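Local coordinates for glucosidase (Croceicoccus marinus, PDB 5Z3K), which probably hydrolyses O-glycosidic bonds as a beta-glucosidase of glycoside hydrolase family 39, at residues A179-A182 against V183-D187. Numbering follows the deposited sequence.
Sequences AARA and VKRVD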
loop_
_atom_site.group_PDB
_atom_site.type_symbol
_atom_site.label_atom_id
_atom_site.label_comp_id
_atom_site.label_asym_id
_atom_site.label_seq_id
_atom_site.Cartn_x
_atom_site.Cartn_y
_atom_site.Cartn_z
ATOM N N ALA A 179 -16.483 16.489 5.280
ATOM C CA ALA A 179 -15.658 15.504 5.974
ATOM C C ALA A 179 -14.406 16.143 6.561
ATOM O O ALA A 179 -14.038 15.861 7.707
ATOM C CB ALA A 179 -15.292 14.371 5.017
ATOM N N ALA A 180 -13.739 17.010 5.794
ATOM C CA ALA A 180 -12.534 17.668 6.290
ATOM C C ALA A 180 -12.836 18.547 7.499
ATOM O O ALA A 180 -12.090 18.541 8.489
ATOM C CB ALA A 180 -11.888 18.488 5.171
ATOM N N ARG A 181 -13.916 19.335 7.424
ATOM C CA ARG A 181 -14.348 20.119 8.578
ATOM C C ARG A 181 -14.577 19.233 9.799
ATOM O O ARG A 181 -14.161 19.577 10.911
ATOM C CB ARG A 181 -15.628 20.892 8.246
ATOM C CG ARG A 181 -15.382 22.209 7.519
ATOM C CD ARG A 181 -16.617 23.106 7.547
ATOM N NE ARG A 181 -17.806 22.395 7.090
ATOM C CZ ARG A 181 -18.181 22.314 5.817
ATOM N NH1 ARG A 181 -17.469 22.916 4.871
ATOM N NH2 ARG A 181 -19.272 21.639 5.489
ATOM N N ALA A 182 -15.256 18.098 9.614
ATOM C CA ALA A 182 -15.565 17.240 10.755
ATOM C C ALA A 182 -14.300 16.630 11.352
ATOM O O ALA A 182 -14.137 16.600 12.577
ATOM C CB ALA A 182 -16.548 16.142 10.344
ATOM N N VAL A 183 -13.389 16.148 10.507
ATOM C CA VAL A 183 -12.156 15.547 11.012
ATOM C C VAL A 183 -11.347 16.578 11.793
ATOM O O VAL A 183 -10.869 16.314 12.904
ATOM C CB VAL A 183 -11.339 14.955 9.848
ATOM C CG1 VAL A 183 -9.895 14.710 10.271
ATOM C CG2 VAL A 183 -11.991 13.677 9.327
ATOM N N LYS A 184 -11.189 17.776 11.224
ATOM C CA LYS A 184 -10.368 18.794 11.869
ATOM C C LYS A 184 -11.035 19.347 13.123
ATOM O O LYS A 184 -10.344 19.760 14.060
ATOM C CB LYS A 184 -10.074 19.921 10.883
ATOM C CG LYS A 184 -9.209 19.494 9.702
ATOM C CD LYS A 184 -7.842 19.015 10.165
ATOM C CE LYS A 184 -6.881 18.885 9.001
ATOM N NZ LYS A 184 -5.552 18.446 9.475
ATOM N N ARG A 185 -12.368 19.363 13.158
ATOM C CA ARG A 185 -13.073 19.776 14.367
ATOM C C ARG A 185 -12.790 18.818 15.521
ATOM O O ARG A 185 -12.670 19.241 16.677
ATOM C CB ARG A 185 -14.572 19.870 14.076
ATOM C CG ARG A 185 -15.455 20.250 15.253
ATOM C CD ARG A 185 -16.907 20.412 14.786
ATOM N NE ARG A 185 -16.995 21.204 13.559
ATOM C CZ ARG A 185 -17.605 20.816 12.438
ATOM N NH1 ARG A 185 -18.200 19.630 12.357
ATOM N NH2 ARG A 185 -17.620 21.627 11.388
ATOM N N VAL A 186 -12.664 17.523 15.230
ATOM C CA VAL A 186 -12.421 16.564 16.302
ATOM C C VAL A 186 -11.006 16.717 16.839
ATOM O O VAL A 186 -10.781 16.737 18.056
ATOM C CB VAL A 186 -12.685 15.134 15.804
ATOM C CG1 VAL A 186 -12.229 14.113 16.858
ATOM C CG2 VAL A 186 -14.144 14.963 15.450
ATOM N N ASP A 187 -10.041 16.844 15.946
ATOM C CA ASP A 187 -8.639 16.925 16.308
ATOM C C ASP A 187 -7.852 17.495 15.135
ATOM O O ASP A 187 -7.736 16.846 14.086
ATOM C CB ASP A 187 -8.128 15.542 16.707
ATOM C CG ASP A 187 -6.677 15.545 17.144
ATOM O OD1 ASP A 187 -6.054 16.627 17.251
ATOM O OD2 ASP A 187 -6.152 14.442 17.380
#
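Four consecutive i to i+4 hydrogen bonds tie 179-182 to 183-187 as the last turns of one alpha-helix. V183 N reaches A179 O at 2.9 Å with an N-H...O angle of 166°, and K184 N reaches A180 O at 3.0 Å. The two later bonds are more bent: R185 N to R181 O closes at 149°, and V186 N to A182 O lengthens to 3.2 Å. D187 is the first residue to abandon helical backbone angles, although D187 N still hydrogen-bonds to V183 O.

R185 folds back over the preceding turn. Its CG is anti to the backbone N (chi1 178°), and a bend at chi3 brings the guanidinium above R181 O, which lies over the centre of one face. R185 NH2 comes within 3.8 Å of R181 CB, and R185 NH1 lies near A182 CA. The R185 NH2 group also sits at the edge of the R181 guanidinium, near its plane, with R181 NE 4.4 Å from R185 NH2. Both positive charges are answered by helix 123-138: E127 forms salt bridges with R181 and R185, and E131 with R185.

This helix, 169-186, is the crossover of a beta-alpha-beta unit between parallel strands 151-154 and 191-197 of the TIM barrel. V183 accordingly touches W152 on one strand and V192 on the other, while V183 CG2 lies 3.4 Å from A179 O. V186 places its own CG2 against A182 O at 3.3 Å. K184 lays CG beside A180 O at 3.3 Å; bent at chi2, its chain then leaves the turn, and K184 NZ hydrogen-bonds to the P188 and L190 carbonyl oxygens and forms a salt bridge with D222.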